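Local structure of MB2760 (2BNG) at residues V45-G50 / I117-D122; C107-V112 / R121-V126. The protein hydrolyses, in vitro, long or bulky lipophilic epoxides such as 9,10-epoxystearic acid and cholesterol 5,6-oxide to diols, its physiological substrates being still unidentified. All blocks are in the same frame, centred on the assembly; numbering follows the deposited sequence.

Contact 1: V45-G50 / I117-D122; sequences VYENVG and ITLWRD
Tyr46 and Trp120, paired across two parallel strands, lay their rings one on the other in a face-to-face stack, with the centroid of the phenol ring 3.9 Å from that of the indole six-membered ring and the planes 19° apart. Paired in register, both side chains rise from one face; with CG anti to the backbone N in each (chi1 168° and 171°) they run side by side and the rings overlap. Tyr46 CE1 lies over the centre of the indole, while Trp120 CE3 sits toward the rim of the phenol. Beyond the stack, one water bonds to Tyr46 OH, Asn48 OD1 and Asp122 OD2, giving to the amide oxygen and the carboxylate. It thus ties two side chains of strand 44-48 to Asp122, the proton acceptor of the active site, whose OD2 also pairs with Arg91. Asn48 ND2 donates to Tyr46 OH and is shared with Ser52.

On the other face Glu47 and Arg121 run side by side. Arg121 NE gives a nearly straight bond to Glu47 OE1 (2.7 Å), which lies in the guanidinium plane; this salt bridge has further partners, Arg53 at Glu47 OE2 and Glu90 of the second subunit at Arg121 NH1. Val49 CG2 packs on Arg121 CG at 3.7 Å. Between the faces runs the parallel backbone ladder, ending at Val49 N to Asp122 O (2.9 Å). Strand 52-55 flanks 44-48, strand 100-113 flanks 116-123, and helices 13-30 and 57-65 cover the Tyr46–Trp120 face through Phe24, Leu28, Thr60 and Leu64.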
ATOM      1  N   VAL C  45     -11.154 -12.428  47.569  1.00 37.01           N
ATOM      2  CA  VAL C  45     -11.498 -13.818  47.853  1.00 35.67           C
ATOM      3  C   VAL C  45     -11.316 -14.681  46.611  1.00 34.33           C
ATOM      4  O   VAL C  45     -11.853 -14.382  45.522  1.00 33.73           O
ATOM      5  CB  VAL C  45     -12.864 -14.047  48.658  1.00 37.35           C
ATOM      6  CG1 VAL C  45     -13.593 -12.730  49.058  1.00 36.30           C
ATOM      7  CG2 VAL C  45     -13.772 -15.082  48.000  1.00 34.94           C
ATOM      8  N   TYR C  46     -10.509 -15.730  46.788  1.00 33.77           N
ATOM      9  CA  TYR C  46     -10.111 -16.634  45.714  1.00 32.36           C
ATOM     10  C   TYR C  46     -10.623 -18.070  45.939  1.00 32.63           C
ATOM     11  O   TYR C  46     -10.204 -18.781  46.885  1.00 32.99           O
ATOM     12  CB  TYR C  46      -8.584 -16.613  45.538  1.00 31.90           C
ATOM     13  CG  TYR C  46      -8.015 -17.713  44.664  1.00 30.13           C
ATOM     14  CD1 TYR C  46      -8.623 -18.060  43.452  1.00 29.06           C
ATOM     15  CD2 TYR C  46      -6.850 -18.384  45.033  1.00 29.67           C
ATOM     16  CE1 TYR C  46      -8.079 -19.058  42.623  1.00 28.56           C
ATOM     17  CE2 TYR C  46      -6.299 -19.395  44.225  1.00 29.39           C
ATOM     18  CZ  TYR C  46      -6.931 -19.724  43.025  1.00 30.43           C
ATOM     19  OH  TYR C  46      -6.430 -20.702  42.213  1.00 30.27           O
ATOM     20  N   GLU C  47     -11.508 -18.494  45.039  1.00 32.18           N
ATOM     21  CA  GLU C  47     -12.188 -19.775  45.153  1.00 33.19           C
ATOM     22  C   GLU C  47     -11.924 -20.630  43.941  1.00 31.44           C
ATOM     23  O   GLU C  47     -12.111 -20.192  42.808  1.00 31.21           O
ATOM     24  CB  GLU C  47     -13.702 -19.585  45.279  1.00 33.39           C
ATOM     25  CG  GLU C  47     -14.137 -18.999  46.609  1.00 37.47           C
ATOM     26  CD  GLU C  47     -15.585 -18.468  46.638  1.00 39.62           C
ATOM     27  OE1 GLU C  47     -16.250 -18.316  45.570  1.00 42.11           O
ATOM     28  OE2 GLU C  47     -16.060 -18.192  47.769  1.00 44.89           O
ATOM     29  N   ASN C  48     -11.463 -21.845  44.187  1.00 31.19           N
ATOM     30  CA  ASN C  48     -11.656 -22.922  43.244  1.00 30.48           C
ATOM     31  C   ASN C  48     -12.910 -23.630  43.734  1.00 30.83           C
ATOM     32  O   ASN C  48     -12.893 -24.255  44.799  1.00 31.52           O
ATOM     33  CB  ASN C  48     -10.442 -23.837  43.242  1.00 30.24           C
ATOM     34  CG  ASN C  48      -9.229 -23.156  42.678  1.00 30.43           C
ATOM     35  OD1 ASN C  48      -9.202 -22.815  41.498  1.00 29.17           O
ATOM     36  ND2 ASN C  48      -8.220 -22.925  43.520  1.00 29.60           N
ATOM     37  N   VAL C  49     -14.003 -23.495  42.992  1.00 30.43           N
ATOM     38  CA  VAL C  49     -15.322 -23.851  43.522  1.00 31.40           C
ATOM     39  C   VAL C  49     -15.396 -25.313  43.947  1.00 32.97           C
ATOM     40  O   VAL C  49     -15.105 -26.216  43.150  1.00 33.11           O
ATOM     41  CB  VAL C  49     -16.442 -23.566  42.484  1.00 31.30           C
ATOM     42  CG1 VAL C  49     -17.713 -23.686  43.015  1.00 29.88           C
ATOM     43  CG2 VAL C  49     -16.513 -22.256  42.166  1.00 29.24           C
ATOM     44  N   GLY C  50     -15.775 -25.528  45.209  1.00 34.34           N
ATOM     45  CA  GLY C  50     -15.891 -26.858  45.790  1.00 35.13           C
ATOM     46  C   GLY C  50     -14.585 -27.358  46.382  1.00 36.20           C
ATOM     47  O   GLY C  50     -14.555 -28.437  46.973  1.00 36.86           O
ATOM     48  N   ILE C 117      -8.604  -6.759  41.313  1.00 39.54           N
ATOM     49  CA  ILE C 117      -9.466  -7.920  41.393  1.00 36.76           C
ATOM     50  C   ILE C 117      -9.805  -8.232  42.846  1.00 36.96           C
ATOM     51  O   ILE C 117      -8.928  -8.509  43.662  1.00 36.79           O
ATOM     52  CB  ILE C 117      -8.825  -9.137  40.685  1.00 35.44           C
ATOM     53  CG1 ILE C 117      -8.688  -8.840  39.182  1.00 34.02           C
ATOM     54  CG2 ILE C 117      -9.626 -10.443  40.982  1.00 33.76           C
ATOM     55  CD1 ILE C 117      -7.846  -9.845  38.389  1.00 33.03           C
ATOM     56  N   THR C 118     -11.103  -8.184  43.154  1.00 36.72           N
ATOM     57  CA  THR C 118     -11.600  -8.448  44.510  1.00 36.84           C
ATOM     58  C   THR C 118     -12.234  -9.829  44.661  1.00 35.27           C
ATOM     59  O   THR C 118     -12.294 -10.363  45.770  1.00 35.47           O
ATOM     60  CB  THR C 118     -12.556  -7.340  44.992  1.00 38.35           C
ATOM     61  OG1 THR C 118     -13.679  -7.260  44.106  1.00 39.40           O
ATOM     62  CG2 THR C 118     -11.819  -5.985  45.028  1.00 38.50           C
ATOM     63  N   LEU C 119     -12.693 -10.397  43.541  1.00 33.35           N
ATOM     64  CA  LEU C 119     -13.198 -11.764  43.504  1.00 31.79           C
ATOM     65  C   LEU C 119     -12.560 -12.517  42.349  1.00 30.46           C
ATOM     66  O   LEU C 119     -12.476 -12.001  41.237  1.00 29.99           O
ATOM     67  CB  LEU C 119     -14.728 -11.817  43.380  1.00 31.44           C
ATOM     68  CG  LEU C 119     -15.335 -13.219  43.208  1.00 30.31           C
ATOM     69  CD1 LEU C 119     -15.133 -14.109  44.456  1.00 27.94           C
ATOM     70  CD2 LEU C 119     -16.801 -13.157  42.810  1.00 31.32           C
ATOM     71  N   TRP C 120     -12.106 -13.739  42.630  1.00 29.51           N
ATOM     72  CA  TRP C 120     -11.581 -14.641  41.598  1.00 27.62           C
ATOM     73  C   TRP C 120     -12.130 -16.029  41.912  1.00 27.31           C
ATOM     74  O   TRP C 120     -11.739 -16.682  42.903  1.00 27.34           O
ATOM     75  CB  TRP C 120     -10.062 -14.618  41.589  1.00 27.56           C
ATOM     76  CG  TRP C 120      -9.395 -15.644  40.727  1.00 26.39           C
ATOM     77  CD1 TRP C 120      -9.948 -16.333  39.693  1.00 25.91           C
ATOM     78  CD2 TRP C 120      -8.026 -16.066  40.812  1.00 25.66           C
ATOM     79  NE1 TRP C 120      -9.006 -17.174  39.122  1.00 26.08           N
ATOM     80  CE2 TRP C 120      -7.820 -17.033  39.800  1.00 25.73           C
ATOM     81  CE3 TRP C 120      -6.950 -15.722  41.648  1.00 27.25           C
ATOM     82  CZ2 TRP C 120      -6.577 -17.653  39.591  1.00 25.76           C
ATOM     83  CZ3 TRP C 120      -5.710 -16.356  41.447  1.00 26.92           C
ATOM     84  CH2 TRP C 120      -5.542 -17.300  40.427  1.00 25.83           C
ATOM     85  N   ARG C 121     -13.066 -16.454  41.073  1.00 26.34           N
ATOM     86  CA  ARG C 121     -13.811 -17.683  41.299  1.00 26.43           C
ATOM     87  C   ARG C 121     -13.709 -18.602  40.079  1.00 25.63           C
ATOM     88  O   ARG C 121     -14.301 -18.342  39.023  1.00 25.13           O
ATOM     89  CB  ARG C 121     -15.277 -17.361  41.586  1.00 26.81           C
ATOM     90  CG  ARG C 121     -16.034 -18.581  42.030  1.00 27.72           C
ATOM     91  CD  ARG C 121     -17.515 -18.313  42.243  1.00 28.23           C
ATOM     92  NE  ARG C 121     -17.786 -17.547  43.459  1.00 30.21           N
ATOM     93  CZ  ARG C 121     -18.719 -16.598  43.528  1.00 33.49           C
ATOM     94  NH1 ARG C 121     -19.439 -16.284  42.450  1.00 34.01           N
ATOM     95  NH2 ARG C 121     -18.912 -15.928  44.641  1.00 33.30           N
ATOM     96  N   ASP C 122     -12.940 -19.668  40.214  1.00 25.42           N
ATOM     97  CA  ASP C 122     -12.750 -20.568  39.073  1.00 25.11           C
ATOM     98  C   ASP C 122     -13.605 -21.816  39.247  1.00 25.52           C
ATOM     99  O   ASP C 122     -13.607 -22.435  40.321  1.00 25.79           O
ATOM    100  CB  ASP C 122     -11.267 -20.917  38.894  1.00 24.55           C
ATOM    101  CG  ASP C 122     -10.500 -19.885  38.038  1.00 26.35           C
ATOM    102  OD1 ASP C 122     -11.109 -19.009  37.375  1.00 27.52           O
ATOM    103  OD2 ASP C 122      -9.255 -19.948  38.006  1.00 28.42           O
TER
HETATM  104  O   HOH W   1      -7.671 -21.309  40.014  1.00 20.92           O

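Contact 2: C107-V112 / R121-V126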
ATOM      1  N   CYS C 107     -14.242 -22.116  33.745  1.00 25.75           N
ATOM      2  CA  CYS C 107     -15.006 -20.888  33.667  1.00 26.46           C
ATOM      3  C   CYS C 107     -14.670 -20.065  34.930  1.00 26.76           C
ATOM      4  O   CYS C 107     -14.841 -20.531  36.046  1.00 27.16           O
ATOM      5  CB  CYS C 107     -16.510 -21.189  33.531  1.00 26.64           C
ATOM      6  SG  CYS C 107     -16.924 -21.965  31.881  1.00 28.38           S
ATOM      7  N   GLY C 108     -14.150 -18.861  34.742  1.00 26.52           N
ATOM      8  CA  GLY C 108     -13.826 -18.008  35.856  1.00 27.50           C
ATOM      9  C   GLY C 108     -14.724 -16.805  35.889  1.00 28.45           C
ATOM     10  O   GLY C 108     -15.044 -16.222  34.835  1.00 29.29           O
ATOM     11  N   VAL C 109     -15.154 -16.444  37.090  1.00 28.84           N
ATOM     12  CA  VAL C 109     -15.847 -15.179  37.292  1.00 29.70           C
ATOM     13  C   VAL C 109     -15.022 -14.291  38.233  1.00 30.10           C
ATOM     14  O   VAL C 109     -14.491 -14.735  39.259  1.00 29.26           O
ATOM     15  CB  VAL C 109     -17.333 -15.314  37.755  1.00 30.41           C
ATOM     16  CG1 VAL C 109     -18.035 -16.535  37.153  1.00 29.55           C
ATOM     17  CG2 VAL C 109     -17.428 -15.369  39.226  1.00 32.77           C
ATOM     18  N   PHE C 110     -14.896 -13.029  37.836  1.00 31.06           N
ATOM     19  CA  PHE C 110     -14.111 -12.057  38.581  1.00 31.84           C
ATOM     20  C   PHE C 110     -14.976 -10.878  38.913  1.00 33.96           C
ATOM     21  O   PHE C 110     -15.987 -10.631  38.241  1.00 34.24           O
ATOM     22  CB  PHE C 110     -12.904 -11.593  37.753  1.00 30.07           C
ATOM     23  CG  PHE C 110     -12.047 -12.719  37.261  1.00 28.32           C
ATOM     24  CD1 PHE C 110     -12.467 -13.539  36.214  1.00 25.48           C
ATOM     25  CD2 PHE C 110     -10.810 -12.972  37.848  1.00 27.00           C
ATOM     26  CE1 PHE C 110     -11.659 -14.593  35.753  1.00 24.95           C
ATOM     27  CE2 PHE C 110     -10.002 -14.014  37.392  1.00 26.00           C
ATOM     28  CZ  PHE C 110     -10.421 -14.825  36.333  1.00 24.26           C
ATOM     29  N   GLU C 111     -14.574 -10.164  39.957  1.00 36.22           N
ATOM     30  CA  GLU C 111     -15.051  -8.821  40.200  1.00 39.52           C
ATOM     31  C   GLU C 111     -13.860  -7.891  40.310  1.00 40.23           C
ATOM     32  O   GLU C 111     -12.876  -8.177  41.002  1.00 40.20           O
ATOM     33  CB  GLU C 111     -15.917  -8.755  41.465  1.00 41.03           C
ATOM     34  CG  GLU C 111     -17.384  -8.647  41.144  1.00 45.56           C
ATOM     35  CD  GLU C 111     -18.254  -9.146  42.264  1.00 52.01           C
ATOM     36  OE1 GLU C 111     -17.917  -8.886  43.435  1.00 55.28           O
ATOM     37  OE2 GLU C 111     -19.283  -9.801  41.982  1.00 53.52           O
ATOM     38  N   VAL C 112     -13.940  -6.778  39.602  1.00 41.58           N
ATOM     39  CA  VAL C 112     -12.871  -5.803  39.663  1.00 42.95           C
ATOM     40  C   VAL C 112     -13.365  -4.432  40.109  1.00 45.71           C
ATOM     41  O   VAL C 112     -14.402  -3.939  39.673  1.00 46.50           O
ATOM     42  CB  VAL C 112     -11.919  -5.810  38.384  1.00 42.15           C
ATOM     43  CG1 VAL C 112     -12.352  -6.833  37.328  1.00 39.43           C
ATOM     44  CG2 VAL C 112     -11.722  -4.426  37.803  1.00 43.31           C
ATOM     45  N   ARG C 121     -13.066 -16.454  41.073  1.00 26.34           N
ATOM     46  CA  ARG C 121     -13.811 -17.683  41.299  1.00 26.43           C
ATOM     47  C   ARG C 121     -13.709 -18.602  40.079  1.00 25.63           C
ATOM     48  O   ARG C 121     -14.301 -18.342  39.023  1.00 25.13           O
ATOM     49  CB  ARG C 121     -15.277 -17.361  41.586  1.00 26.81           C
ATOM     50  CG  ARG C 121     -16.034 -18.581  42.030  1.00 27.72           C
ATOM     51  CD  ARG C 121     -17.515 -18.313  42.243  1.00 28.23           C
ATOM     52  NE  ARG C 121     -17.786 -17.547  43.459  1.00 30.21           N
ATOM     53  CZ  ARG C 121     -18.719 -16.598  43.528  1.00 33.49           C
ATOM     54  NH1 ARG C 121     -19.439 -16.284  42.450  1.00 34.01           N
ATOM     55  NH2 ARG C 121     -18.912 -15.928  44.641  1.00 33.30           N
ATOM     56  N   ASP C 122     -12.940 -19.668  40.214  1.00 25.42           N
ATOM     57  CA  ASP C 122     -12.750 -20.568  39.073  1.00 25.11           C
ATOM     58  C   ASP C 122     -13.605 -21.816  39.247  1.00 25.52           C
ATOM     59  O   ASP C 122     -13.607 -22.435  40.321  1.00 25.79           O
ATOM     60  CB  ASP C 122     -11.267 -20.917  38.894  1.00 24.55           C
ATOM     61  CG  ASP C 122     -10.500 -19.885  38.038  1.00 26.35           C
ATOM     62  OD1 ASP C 122     -11.109 -19.009  37.375  1.00 27.52           O
ATOM     63  OD2 ASP C 122      -9.255 -19.948  38.006  1.00 28.42           O
ATOM     64  N   TYR C 123     -14.324 -22.156  38.183  1.00 25.61           N
ATOM     65  CA  TYR C 123     -15.175 -23.331  38.097  1.00 26.70           C
ATOM     66  C   TYR C 123     -14.545 -24.363  37.157  1.00 27.57           C
ATOM     67  O   TYR C 123     -14.082 -24.022  36.074  1.00 27.84           O
ATOM     68  CB  TYR C 123     -16.518 -22.950  37.474  1.00 26.65           C
ATOM     69  CG  TYR C 123     -17.444 -22.105  38.310  1.00 26.15           C
ATOM     70  CD1 TYR C 123     -17.414 -20.709  38.225  1.00 24.34           C
ATOM     71  CD2 TYR C 123     -18.393 -22.703  39.172  1.00 25.43           C
ATOM     72  CE1 TYR C 123     -18.303 -19.927  38.980  1.00 25.14           C
ATOM     73  CE2 TYR C 123     -19.281 -21.931  39.921  1.00 25.06           C
ATOM     74  CZ  TYR C 123     -19.226 -20.552  39.813  1.00 27.11           C
ATOM     75  OH  TYR C 123     -20.077 -19.791  40.554  1.00 29.56           O
ATOM     76  N   PHE C 124     -14.590 -25.633  37.548  1.00 28.65           N
ATOM     77  CA  PHE C 124     -14.140 -26.729  36.688  1.00 29.27           C
ATOM     78  C   PHE C 124     -14.818 -28.022  37.152  1.00 30.05           C
ATOM     79  O   PHE C 124     -15.474 -28.037  38.198  1.00 29.72           O
ATOM     80  CB  PHE C 124     -12.610 -26.894  36.745  1.00 29.73           C
ATOM     81  CG  PHE C 124     -12.066 -26.891  38.124  1.00 30.78           C
ATOM     82  CD1 PHE C 124     -11.577 -25.728  38.682  1.00 33.16           C
ATOM     83  CD2 PHE C 124     -12.059 -28.050  38.875  1.00 34.28           C
ATOM     84  CE1 PHE C 124     -11.067 -25.719  39.967  1.00 36.00           C
ATOM     85  CE2 PHE C 124     -11.564 -28.061  40.162  1.00 36.44           C
ATOM     86  CZ  PHE C 124     -11.071 -26.900  40.717  1.00 35.57           C
ATOM     87  N   ASP C 125     -14.622 -29.102  36.388  1.00 30.37           N
ATOM     88  CA  ASP C 125     -15.275 -30.404  36.612  1.00 31.11           C
ATOM     89  C   ASP C 125     -14.202 -31.457  36.955  1.00 31.77           C
ATOM     90  O   ASP C 125     -13.191 -31.562  36.263  1.00 31.39           O
ATOM     91  CB  ASP C 125     -16.060 -30.735  35.336  1.00 31.25           C
ATOM     92  CG  ASP C 125     -16.481 -32.189  35.211  1.00 33.16           C
ATOM     93  OD1 ASP C 125     -16.806 -32.855  36.213  1.00 33.35           O
ATOM     94  OD2 ASP C 125     -16.550 -32.668  34.051  1.00 34.72           O
ATOM     95  N   VAL C 126     -14.411 -32.225  38.027  1.00 32.61           N
ATOM     96  CA  VAL C 126     -13.409 -33.225  38.417  1.00 33.67           C
ATOM     97  C   VAL C 126     -13.288 -34.286  37.342  1.00 34.21           C
ATOM     98  O   VAL C 126     -12.213 -34.827  37.125  1.00 34.72           O
ATOM     99  CB  VAL C 126     -13.663 -33.903  39.816  1.00 34.76           C
ATOM    100  CG1 VAL C 126     -13.802 -32.858  40.915  1.00 33.84           C
ATOM    101  CG2 VAL C 126     -14.893 -34.776  39.775  1.00 36.41           C
TER
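The Tyr123 ring turns its edge to strand 107-112: Cys107 O lies in the ring plane, 3.4 Å from Tyr123 CD1, and farther along the same ring Tyr123 CE1 meets Val109 CG1 at 3.9 Å. The hydroxyl at the far end hydrogen-bonds to Glu90 of the second subunit. The Phe110 ring, on the other face of the sheet, approaches Asp122 OD1 obliquely through CZ at 4.4 Å; it also meets the Trp120 ring, with Val21 and Leu25 of helix 13-30 packing against it. The guanidinium of Arg121, also held by Glu47, is likewise met obliquely, by Val109 CG2, which also touches Arg121 CB at 3.8 Å as the two side chains run alongside each other.

Strands 100-113 and 116-123 form an antiparallel beta hairpin within the curved sheet of the NTF2-like fold. Cys107 with Tyr123 and Val109 with Arg121 are hydrogen-bonded pairs, each joined by two backbone bonds, among them Tyr123 N to Cys107 O at 2.7 Å. Between them lies the non-hydrogen-bonded pair Gly108 and Asp122, their CA atoms 4.2 Å apart. With no side chain on Gly108, Asp122 OD1 comes over its CA at 3.3 Å, occupying space that a CB would need. Gly108 therefore gives room on the sheet face where the catalytic carboxylate, salt-bridged to Arg91, sits about 5 Å from the side chain of Asp93, the proton donor. On the opposite face Cys107 packs against Cys107 of the second subunit.

How the contacts relate
The two contacts lie side by side in one mixed sheet, their centres about 6 Å apart, with strand 116-123 between strand 44-48 (contact 1, parallel) and strand 100-113 (contact 2, antiparallel). Along the chain 45-50 comes first, then 107-112, and both contacts finish on the last strand, sharing Arg121 and Asp122. They also touch directly: Thr118 and Leu119 form a classic beta bulge opposite Glu111. Asp122 is flanked by both neighbouring strands, hydrogen-bonded through its backbone to 44-48 and set against Gly108 on 100-113. The other face, carrying Arg121, meets the second subunit in both contacts, so the active-site carboxylate and the surface facing that subunit lie on opposite faces of the sheet.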